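Local coordinates for acyl-CoA dehydrogenase domain protein Tcur3481 (PDB 6WY9) that probably oxidises acyl-CoA thioesters, using FAD as its cofactor, at residues T10-L15 with L68-V73; L53-P58 with A64-G69; L74-G79 with A275-L280; G233-A238 with I271-M276. All blocks are in the same frame, centred on the assembly; numbering follows the deposited sequence.

Contact 1 of 4, residues T10-L15 with L68-V73; sequences TELQGL and LGALCV
The forked end of L12 straddles two residues of helix 67-80, one methyl going to A70 and the other to V73. CD1 of L12 presses against CB of A70 at 3.5 Å, a close fit in which the alanine's own CA also lies near the leucine methyl. CD2 turns the other way and meets CG1 of V73 at 3.8 Å. That same valine methyl is shared, because CB of Q13 also lies 3.8 Å from CG1 of V73; the glutamine thus joins through the aliphatic root of its chain. Two torsions set up the meeting: L12 carries CG opposite its backbone nitrogen (chi1 -166°), and V73 places CG1 likewise (chi1 169°), which brings the leucine fork and the valine methyl together.

Behind these side chains stand two helices that run roughly parallel, 29° apart; the axes of the two short segments come within 9.8 Å, with Q13 and V73 the nearest pair of backbones. Further out, L12 also touches L52 and V55 of the loop before helix 67-80, while V73 rests on W281 of helix 260-288. No hydrogen bond or charge pair crosses between the two segments. The chemistry is hydrocarbon on hydrocarbon, so cohesion here depends on the shape of the methyl surfaces and on their burial from water.

Contact 2 of 4, residues L53-P58 with A64-G69; sequences LGVALP and AGLGLG
V55 and L66 meet through their backbones, L66 N reaching V55 O at 3.0 Å (156° at the hydrogen) in the carbonyl plane. This is the straightest of four hydrogen bonds, all from backbone N-H to backbone carbonyl, that join the bend at 53-58 to 64-67. G65 N binds L57 O at 2.7 Å, tilted somewhat from that carbonyl's plane, and G67 N adds a weak bond to A56 O. G54 O accepts twice: L57 N closes the type I turn from G54 to L57, and A64 N arrives at 2.9 Å over the opposite face of the carbonyl, well above its plane. G65 and G67 both have positive phi, a conformation glycine adopts readily.

Side chains add a smaller apolar layer. CG2 of V55, opposite the valine's backbone nitrogen, touches CD1 of L66 at 3.8 Å, and CB of A64 lies beside it. Apart from this, CB of L66 makes a van der Waals contact with a polar atom, 3.4 Å from the bonded V55 O.

The pair brings the chain from helix 41-49 into the start of helix 67-80. L57 packs on L91 and A94 of helix 87-100, whereas L66 leans on L5 and E8 of helix 5-23.

Contact 3 of 4, residues L74-G79 with A275-L280; sequences LLEEQG and AMRVCL
E76 and R277 link helices 67-80 and 260-288, joined by a salt bridge of 3.2 Å from OE2 of E76 to NH2 of R277. E76, which has the larger surface buried here, sends out a fully extended chain, with CG opposite the backbone nitrogen (chi1 178°) and the carboxylate at its far end. R277 instead bends at chi3 (29°, far from a staggered value), which brings its guanidinium back toward the glutamate. The two chains meet at about a right angle, yet their flat ends lie nearly coplanar, with planes 20° apart and OE2 at the edge of the guanidinium. The same OE2 also pairs with R80, its stronger partner, so R277 is the second positive group at that oxygen; two such neighbours would be expected to keep the carboxylate ionised.

L280 has its CB pointing toward helix 67-80 and a little of its surface covered; both L280 and the E76 side chain touch L232 of helix 215-248. With backbones 10.0 Å apart at CA of E76 and CA of R277, long side chains do the bridging. The arrangement belongs to the acyl-CoA dehydrogenase fold, where the N-terminal helical domain packs against the C-terminal helical bundle.

Contact 4 of 4, residues G233-A238 with I271-M276; sequences GVASGA and IEIEAM
I273 and M276, one turn apart on helix 260-288, both turn toward A235 of helix 215-248. Just ahead of them, E272 has its carboxylate bound by R314 and N310 of helix 295-319. I273 then makes the main contact with three separate atoms. Its CG1 lies opposite the carbonyl carbon (chi1 -70°) and packs on CB of A235 at 4.0 Å; the terminal CD1 of I273 goes further, to 3.5 Å from the backbone O of A235. The other branch, CG2 of I273, reaches the neighbouring residue and sits 3.7 Å from OG of S236. This hydroxyl is hydrogen-bonded to L232 O of its own helix, so the methyl packs against a polar atom that already has a partner. Cut back to an alanine, the I273 position would probably leave a gap beside A235 and the S236 hydroxyl without its apolar cover. E274 and A275 pack against a neighbouring subunit. M276 closes the walk: bent at chi3 (74°), it brings CE to 4.2 Å from CB of A235, a lighter contact than the isoleucine's.

The helices run antiparallel at 153°, the axes of the two short segments 10.2 Å apart. The small A235 and S236 take the larger I273 and M276 against them. No hydrogen bond links the two segments, so van der Waals packing holds this pair of the C-terminal helical domain together.

How the contacts relate
The contacts form two couples. Contact 2 falls within the chain span of contact 1, and contact 4 within that of contact 3; the first couple closes before the second opens. Contacts 1 and 2 meet on helix 67-80, share L68 and G69, and have centres about 9 Å apart; L71 packs on A56 where they touch. Contacts 3 and 4 share A275 and M276 on helix 260-288, with centres about 8 Å apart. Helix 67-80 joins the couples, contact 3 lying about 11 Å from contact 1 between centres. Contacts 2 and 4 are farthest apart, about 24 Å. The set illustrates how one helix can meet N-terminal-domain and C-terminal-bundle neighbours along its length, on different faces.

Contact 1 of 4, residues T10-L15 with L68-V73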
loop_
_atom_site.group_PDB
_atom_site.type_symbol
_atom_site.label_atom_id
_atom_site.label_comp_id
_atom_site.label_asym_id
_atom_site.label_seq_id
_atom_site.Cartn_x
_atom_site.Cartn_y
_atom_site.Cartn_z
ATOM N N THR B 10 2.688 -15.827 31.715
ATOM C CA THR B 10 1.675 -14.877 32.156
ATOM C C THR B 10 2.114 -14.138 33.415
ATOM O O THR B 10 2.005 -12.906 33.496
ATOM C CB THR B 10 0.359 -15.609 32.400
ATOM O OG1 THR B 10 -0.115 -16.127 31.157
ATOM C CG2 THR B 10 -0.668 -14.674 32.963
ATOM N N GLU B 11 2.590 -14.871 34.424
ATOM C CA GLU B 11 3.147 -14.215 35.602
ATOM C C GLU B 11 4.260 -13.248 35.206
ATOM O O GLU B 11 4.312 -12.106 35.683
ATOM C CB GLU B 11 3.657 -15.259 36.597
ATOM C CG GLU B 11 2.609 -16.292 36.971
ATOM C CD GLU B 11 3.071 -17.259 38.061
ATOM O OE1 GLU B 11 4.115 -16.998 38.706
ATOM O OE2 GLU B 11 2.382 -18.282 38.275
ATOM N N LEU B 12 5.170 -13.693 34.341
ATOM C CA LEU B 12 6.225 -12.806 33.859
ATOM C C LEU B 12 5.635 -11.515 33.309
ATOM O O LEU B 12 6.067 -10.406 33.647
ATOM C CB LEU B 12 7.028 -13.530 32.774
ATOM C CG LEU B 12 8.378 -12.994 32.306
ATOM C CD1 LEU B 12 8.980 -14.036 31.400
ATOM C CD2 LEU B 12 8.208 -11.719 31.560
ATOM N N GLN B 13 4.616 -11.650 32.472
ATOM C CA GLN B 13 4.046 -10.496 31.799
ATOM C C GLN B 13 3.415 -9.510 32.793
ATOM O O GLN B 13 3.603 -8.289 32.690
ATOM C CB GLN B 13 3.030 -10.992 30.779
ATOM C CG GLN B 13 2.318 -9.900 30.051
ATOM C CD GLN B 13 1.378 -10.458 29.014
ATOM O OE1 GLN B 13 1.651 -10.386 27.824
ATOM N NE2 GLN B 13 0.264 -11.017 29.459
ATOM N N GLY B 14 2.651 -10.020 33.756
ATOM C CA GLY B 14 2.043 -9.131 34.733
ATOM C C GLY B 14 3.071 -8.384 35.559
ATOM O O GLY B 14 2.907 -7.195 35.856
ATOM N N LEU B 15 4.141 -9.070 35.953
ATOM C CA LEU B 15 5.178 -8.425 36.752
ATOM C C LEU B 15 5.840 -7.307 35.954
ATOM O O LEU B 15 5.985 -6.173 36.442
ATOM C CB LEU B 15 6.193 -9.476 37.200
ATOM C CG LEU B 15 7.306 -9.190 38.198
ATOM C CD1 LEU B 15 6.778 -8.326 39.333
ATOM C CD2 LEU B 15 7.912 -10.526 38.743
ATOM N N LEU B 68 14.227 -17.775 24.870
ATOM C CA LEU B 68 13.877 -16.670 23.988
ATOM C C LEU B 68 12.417 -16.269 24.159
ATOM O O LEU B 68 12.104 -15.076 24.098
ATOM C CB LEU B 68 14.203 -17.051 22.541
ATOM C CG LEU B 68 13.969 -15.993 21.447
ATOM C CD1 LEU B 68 14.755 -14.674 21.641
ATOM C CD2 LEU B 68 14.212 -16.605 20.059
ATOM N N GLY B 69 11.530 -17.226 24.454
ATOM C CA GLY B 69 10.124 -16.891 24.681
ATOM C C GLY B 69 9.915 -15.917 25.822
ATOM O O GLY B 69 9.153 -14.937 25.703
ATOM N N ALA B 70 10.550 -16.189 26.969
ATOM C CA ALA B 70 10.446 -15.266 28.096
ATOM C C ALA B 70 11.036 -13.907 27.728
ATOM O O ALA B 70 10.482 -12.856 28.088
ATOM C CB ALA B 70 11.154 -15.842 29.335
ATOM N N LEU B 71 12.172 -13.906 27.023
ATOM C CA LEU B 71 12.743 -12.641 26.597
ATOM C C LEU B 71 11.736 -11.860 25.752
ATOM O O LEU B 71 11.507 -10.662 25.975
ATOM C CB LEU B 71 14.036 -12.877 25.811
ATOM C CG LEU B 71 14.601 -11.554 25.265
ATOM C CD1 LEU B 71 14.847 -10.523 26.390
ATOM C CD2 LEU B 71 15.853 -11.785 24.378
ATOM N N CYS B 72 11.074 -12.541 24.825
ATOM C CA CYS B 72 10.133 -11.831 23.953
ATOM C C CYS B 72 8.928 -11.307 24.734
ATOM O O CYS B 72 8.400 -10.232 24.418
ATOM C CB CYS B 72 9.707 -12.739 22.812
ATOM S SG CYS B 72 11.075 -12.953 21.575
ATOM N N VAL B 73 8.472 -12.043 25.754
ATOM C CA VAL B 73 7.364 -11.556 26.571
ATOM C C VAL B 73 7.783 -10.287 27.291
ATOM O O VAL B 73 7.057 -9.287 27.302
ATOM C CB VAL B 73 6.895 -12.656 27.552
ATOM C CG1 VAL B 73 5.925 -12.124 28.596
ATOM C CG2 VAL B 73 6.229 -13.773 26.787
#

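Contact 2 of 4, residues L53-P58 with A64-G69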
loop_
_atom_site.group_PDB
_atom_site.type_symbol
_atom_site.label_atom_id
_atom_site.label_comp_id
_atom_site.label_asym_id
_atom_site.label_seq_id
_atom_site.Cartn_x
_atom_site.Cartn_y
_atom_site.Cartn_z
ATOM N N LEU B 53 15.558 -9.880 34.725
ATOM C CA LEU B 53 16.757 -10.006 33.896
ATOM C C LEU B 53 17.201 -11.455 33.811
ATOM O O LEU B 53 17.875 -11.851 32.848
ATOM C CB LEU B 53 17.906 -9.130 34.436
ATOM C CG LEU B 53 17.612 -7.618 34.549
ATOM C CD1 LEU B 53 18.822 -6.876 35.116
ATOM C CD2 LEU B 53 17.130 -6.943 33.206
ATOM N N GLY B 54 16.846 -12.261 34.814
ATOM C CA GLY B 54 17.292 -13.633 34.839
ATOM C C GLY B 54 16.350 -14.610 34.204
ATOM O O GLY B 54 16.730 -15.766 33.962
ATOM N N VAL B 55 15.125 -14.168 33.906
ATOM C CA VAL B 55 14.082 -15.118 33.525
ATOM C C VAL B 55 14.459 -15.859 32.243
ATOM O O VAL B 55 14.272 -17.075 32.150
ATOM C CB VAL B 55 12.706 -14.413 33.429
ATOM C CG1 VAL B 55 12.645 -13.483 32.254
ATOM C CG2 VAL B 55 11.619 -15.433 33.347
ATOM N N ALA B 56 15.067 -15.169 31.272
ATOM C CA ALA B 56 15.468 -15.811 30.007
ATOM C C ALA B 56 16.826 -16.519 30.047
ATOM O O ALA B 56 17.168 -17.214 29.077
ATOM C CB ALA B 56 15.503 -14.782 28.872
ATOM N N LEU B 57 17.607 -16.368 31.114
ATOM C CA LEU B 57 18.988 -16.844 31.182
ATOM C C LEU B 57 19.075 -18.178 31.899
ATOM O O LEU B 57 18.133 -18.601 32.572
ATOM C CB LEU B 57 19.865 -15.811 31.896
ATOM C CG LEU B 57 20.384 -14.711 30.957
ATOM C CD1 LEU B 57 19.270 -14.270 30.076
ATOM C CD2 LEU B 57 20.895 -13.522 31.733
ATOM N N PRO B 58 20.227 -18.859 31.818
ATOM C CA PRO B 58 20.304 -20.221 32.343
ATOM C C PRO B 58 20.244 -20.273 33.865
ATOM O O PRO B 58 20.607 -19.329 34.573
ATOM C CB PRO B 58 21.673 -20.724 31.840
ATOM C CG PRO B 58 22.124 -19.703 30.823
ATOM C CD PRO B 58 21.528 -18.427 31.270
ATOM N N ALA B 64 16.053 -18.219 35.327
ATOM C CA ALA B 64 14.986 -19.210 35.350
ATOM C C ALA B 64 15.079 -20.217 34.197
ATOM O O ALA B 64 14.335 -21.206 34.195
ATOM C CB ALA B 64 13.617 -18.522 35.321
ATOM N N GLY B 65 15.949 -19.986 33.216
ATOM C CA GLY B 65 16.090 -20.918 32.107
ATOM C C GLY B 65 14.915 -20.955 31.149
ATOM O O GLY B 65 14.640 -22.003 30.563
ATOM N N LEU B 66 14.214 -19.848 30.963
ATOM C CA LEU B 66 13.034 -19.838 30.101
ATOM C C LEU B 66 13.287 -19.303 28.689
ATOM O O LEU B 66 12.341 -19.241 27.888
ATOM C CB LEU B 66 11.909 -19.044 30.769
ATOM C CG LEU B 66 11.463 -19.699 32.080
ATOM C CD1 LEU B 66 10.294 -18.951 32.680
ATOM C CD2 LEU B 66 11.079 -21.144 31.841
ATOM N N GLY B 67 14.517 -18.904 28.360
ATOM C CA GLY B 67 14.912 -18.753 26.963
ATOM C C GLY B 67 14.256 -17.602 26.195
ATOM O O GLY B 67 13.827 -16.580 26.753
ATOM N N LEU B 68 14.227 -17.775 24.870
ATOM C CA LEU B 68 13.877 -16.670 23.988
ATOM C C LEU B 68 12.417 -16.269 24.159
ATOM O O LEU B 68 12.104 -15.076 24.098
ATOM C CB LEU B 68 14.203 -17.051 22.541
ATOM C CG LEU B 68 13.969 -15.993 21.447
ATOM C CD1 LEU B 68 14.755 -14.674 21.641
ATOM C CD2 LEU B 68 14.212 -16.605 20.059
ATOM N N GLY B 69 11.530 -17.226 24.454
ATOM C CA GLY B 69 10.124 -16.891 24.681
ATOM C C GLY B 69 9.915 -15.917 25.822
ATOM O O GLY B 69 9.153 -14.937 25.703
#

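Contact 3 of 4, residues L74-G79 with A275-L280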
loop_
_atom_site.group_PDB
_atom_site.type_symbol
_atom_site.label_atom_id
_atom_site.label_comp_id
_atom_site.label_asym_id
_atom_site.label_seq_id
_atom_site.Cartn_x
_atom_site.Cartn_y
_atom_site.Cartn_z
ATOM N N LEU B 74 8.991 -10.293 27.862
ATOM C CA LEU B 74 9.493 -9.099 28.539
ATOM C C LEU B 74 9.680 -7.928 27.569
ATOM O O LEU B 74 9.344 -6.785 27.906
ATOM C CB LEU B 74 10.811 -9.415 29.241
ATOM C CG LEU B 74 11.546 -8.252 29.902
ATOM C CD1 LEU B 74 10.764 -7.681 31.126
ATOM C CD2 LEU B 74 12.966 -8.685 30.316
ATOM N N LEU B 75 10.255 -8.177 26.380
ATOM C CA LEU B 75 10.488 -7.094 25.423
ATOM C C LEU B 75 9.181 -6.508 24.907
ATOM O O LEU B 75 9.114 -5.310 24.574
ATOM C CB LEU B 75 11.345 -7.597 24.231
ATOM C CG LEU B 75 12.793 -7.947 24.621
ATOM C CD1 LEU B 75 13.622 -8.412 23.407
ATOM C CD2 LEU B 75 13.469 -6.757 25.369
ATOM N N GLU B 76 8.169 -7.361 24.726
ATOM C CA GLU B 76 6.897 -6.860 24.254
ATOM C C GLU B 76 6.270 -5.923 25.287
ATOM O O GLU B 76 5.774 -4.839 24.937
ATOM C CB GLU B 76 5.961 -8.023 23.910
ATOM C CG GLU B 76 4.598 -7.530 23.464
ATOM C CD GLU B 76 3.605 -8.645 23.105
ATOM O OE1 GLU B 76 3.946 -9.843 23.200
ATOM O OE2 GLU B 76 2.461 -8.305 22.724
ATOM N N GLU B 77 6.282 -6.304 26.564
ATOM C CA GLU B 77 5.824 -5.353 27.582
ATOM C C GLU B 77 6.677 -4.100 27.601
ATOM O O GLU B 77 6.162 -3.007 27.838
ATOM C CB GLU B 77 5.852 -5.950 28.994
ATOM C CG GLU B 77 4.639 -6.709 29.319
ATOM C CD GLU B 77 3.331 -5.945 29.100
ATOM O OE1 GLU B 77 3.092 -4.807 29.594
ATOM O OE2 GLU B 77 2.511 -6.550 28.442
ATOM N N GLN B 78 7.992 -4.242 27.448
ATOM C CA GLN B 78 8.820 -3.044 27.431
ATOM C C GLN B 78 8.392 -2.095 26.314
ATOM O O GLN B 78 8.229 -0.886 26.539
ATOM C CB GLN B 78 10.303 -3.389 27.297
ATOM C CG GLN B 78 11.084 -2.115 26.964
ATOM C CD GLN B 78 12.497 -2.338 26.532
ATOM O OE1 GLN B 78 12.858 -3.397 25.974
ATOM N NE2 GLN B 78 13.323 -1.319 26.724
ATOM N N GLY B 79 8.188 -2.619 25.097
ATOM C CA GLY B 79 7.764 -1.748 24.005
ATOM C C GLY B 79 6.403 -1.119 24.233
ATOM O O GLY B 79 6.159 0.022 23.823
ATOM N N ALA B 275 -0.856 -10.010 12.659
ATOM C CA ALA B 275 0.117 -10.648 11.774
ATOM C C ALA B 275 1.523 -10.634 12.383
ATOM O O ALA B 275 2.236 -11.641 12.352
ATOM C CB ALA B 275 0.102 -9.943 10.426
ATOM N N MET B 276 1.942 -9.468 12.888
ATOM C CA MET B 276 3.212 -9.332 13.582
ATOM C C MET B 276 3.353 -10.371 14.670
ATOM O O MET B 276 4.395 -11.021 14.789
ATOM C CB MET B 276 3.290 -7.929 14.181
ATOM C CG MET B 276 3.532 -6.885 13.082
ATOM S SD MET B 276 3.063 -5.209 13.648
ATOM C CE MET B 276 4.502 -5.005 14.725
ATOM N N ARG B 277 2.290 -10.530 15.465
ATOM C CA ARG B 277 2.313 -11.398 16.632
ATOM C C ARG B 277 2.423 -12.872 16.247
ATOM O O ARG B 277 3.207 -13.619 16.836
ATOM C CB ARG B 277 1.052 -11.128 17.497
ATOM C CG ARG B 277 0.974 -12.097 18.708
ATOM C CD ARG B 277 0.146 -11.577 19.934
ATOM N NE ARG B 277 -0.922 -10.653 19.601
ATOM C CZ ARG B 277 -0.987 -9.381 20.013
ATOM N NH1 ARG B 277 -2.018 -8.654 19.664
ATOM N NH2 ARG B 277 -0.034 -8.831 20.777
ATOM N N VAL B 278 1.646 -13.339 15.272
ATOM C CA VAL B 278 1.830 -14.771 14.998
ATOM C C VAL B 278 3.178 -15.043 14.333
ATOM O O VAL B 278 3.755 -16.120 14.505
ATOM C CB VAL B 278 0.666 -15.347 14.168
ATOM C CG1 VAL B 278 -0.659 -15.183 14.951
ATOM C CG2 VAL B 278 0.626 -14.721 12.746
ATOM N N CYS B 279 3.706 -14.107 13.550
ATOM C CA CYS B 279 5.007 -14.395 12.958
ATOM C C CYS B 279 6.115 -14.298 13.992
ATOM O O CYS B 279 7.118 -14.999 13.871
ATOM C CB CYS B 279 5.316 -13.458 11.813
ATOM S SG CYS B 279 4.162 -13.669 10.353
ATOM N N LEU B 280 5.992 -13.388 14.954
ATOM C CA LEU B 280 6.946 -13.388 16.087
ATOM C C LEU B 280 7.006 -14.761 16.752
ATOM O O LEU B 280 8.084 -15.340 16.965
ATOM C CB LEU B 280 6.525 -12.314 17.111
ATOM C CG LEU B 280 7.299 -12.403 18.455
ATOM C CD1 LEU B 280 8.786 -12.239 18.173
ATOM C CD2 LEU B 280 6.763 -11.304 19.422
#

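Contact 4 of 4, residues G233-A238 with I271-M276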
loop_
_atom_site.group_PDB
_atom_site.type_symbol
_atom_site.label_atom_id
_atom_site.label_comp_id
_atom_site.label_asym_id
_atom_site.label_seq_id
_atom_site.Cartn_x
_atom_site.Cartn_y
_atom_site.Cartn_z
ATOM N N GLY B 233 5.244 -4.679 20.878
ATOM C CA GLY B 233 4.747 -3.947 22.032
ATOM C C GLY B 233 4.556 -2.466 21.731
ATOM O O GLY B 233 3.539 -1.865 22.106
ATOM N N VAL B 234 5.503 -1.864 21.004
ATOM C CA VAL B 234 5.326 -0.473 20.582
ATOM C C VAL B 234 4.022 -0.307 19.807
ATOM O O VAL B 234 3.250 0.624 20.053
ATOM C CB VAL B 234 6.523 0.008 19.741
ATOM C CG1 VAL B 234 6.228 1.414 19.169
ATOM C CG2 VAL B 234 7.836 0.014 20.628
ATOM N N ALA B 235 3.788 -1.157 18.811
ATOM C CA ALA B 235 2.604 -0.948 17.974
ATOM C C ALA B 235 1.330 -1.162 18.780
ATOM O O ALA B 235 0.349 -0.433 18.605
ATOM C CB ALA B 235 2.623 -1.889 16.756
ATOM N N SER B 236 1.324 -2.185 19.647
ATOM C CA SER B 236 0.169 -2.469 20.484
ATOM C C SER B 236 -0.139 -1.289 21.400
ATOM O O SER B 236 -1.297 -0.878 21.539
ATOM C CB SER B 236 0.431 -3.735 21.324
ATOM O OG SER B 236 0.587 -4.861 20.466
ATOM N N GLY B 237 0.889 -0.750 22.054
ATOM C CA GLY B 237 0.661 0.372 22.953
ATOM C C GLY B 237 0.192 1.598 22.196
ATOM O O GLY B 237 -0.716 2.300 22.639
ATOM N N ALA B 238 0.795 1.859 21.029
ATOM C CA ALA B 238 0.377 2.990 20.207
ATOM C C ALA B 238 -1.097 2.863 19.824
ATOM O O ALA B 238 -1.873 3.824 19.927
ATOM C CB ALA B 238 1.255 3.066 18.939
ATOM N N ILE B 271 -5.106 -5.559 12.337
ATOM C CA ILE B 271 -4.704 -6.654 11.459
ATOM C C ILE B 271 -3.176 -6.805 11.444
ATOM O O ILE B 271 -2.632 -7.903 11.610
ATOM C CB ILE B 271 -5.257 -6.407 10.045
ATOM C CG1 ILE B 271 -6.772 -6.660 9.974
ATOM C CG2 ILE B 271 -4.468 -7.249 8.968
ATOM C CD1 ILE B 271 -7.398 -5.938 8.720
ATOM N N GLU B 272 -2.465 -5.691 11.279
ATOM C CA GLU B 272 -1.018 -5.767 11.162
ATOM C C GLU B 272 -0.405 -6.289 12.452
ATOM O O GLU B 272 0.578 -7.045 12.420
ATOM C CB GLU B 272 -0.444 -4.390 10.811
ATOM C CG GLU B 272 -0.661 -4.050 9.297
ATOM C CD GLU B 272 -0.328 -2.608 8.998
ATOM O OE1 GLU B 272 -0.315 -1.774 9.953
ATOM O OE2 GLU B 272 -0.126 -2.305 7.818
ATOM N N ILE B 273 -0.971 -5.874 13.587
ATOM C CA ILE B 273 -0.493 -6.325 14.886
ATOM C C ILE B 273 -0.744 -7.819 15.048
ATOM O O ILE B 273 0.110 -8.557 15.559
ATOM C CB ILE B 273 -1.145 -5.505 16.016
ATOM C CG1 ILE B 273 -0.612 -4.056 16.031
ATOM C CG2 ILE B 273 -1.009 -6.234 17.425
ATOM C CD1 ILE B 273 -1.328 -3.124 17.059
ATOM N N GLU B 274 -1.914 -8.302 14.624
ATOM C CA GLU B 274 -2.144 -9.760 14.708
ATOM C C GLU B 274 -1.148 -10.527 13.848
ATOM O O GLU B 274 -0.622 -11.568 14.259
ATOM C CB GLU B 274 -3.585 -10.094 14.310
ATOM C CG GLU B 274 -4.489 -9.600 15.434
ATOM C CD GLU B 274 -5.824 -10.324 15.601
ATOM O OE1 GLU B 274 -6.415 -10.827 14.613
ATOM O OE2 GLU B 274 -6.312 -10.337 16.748
ATOM N N ALA B 275 -0.856 -10.010 12.659
ATOM C CA ALA B 275 0.117 -10.648 11.774
ATOM C C ALA B 275 1.523 -10.634 12.383
ATOM O O ALA B 275 2.236 -11.641 12.352
ATOM C CB ALA B 275 0.102 -9.943 10.426
ATOM N N MET B 276 1.942 -9.468 12.888
ATOM C CA MET B 276 3.212 -9.332 13.582
ATOM C C MET B 276 3.353 -10.371 14.670
ATOM O O MET B 276 4.395 -11.021 14.789
ATOM C CB MET B 276 3.290 -7.929 14.181
ATOM C CG MET B 276 3.532 -6.885 13.082
ATOM S SD MET B 276 3.063 -5.209 13.648
ATOM C CE MET B 276 4.502 -5.005 14.725
#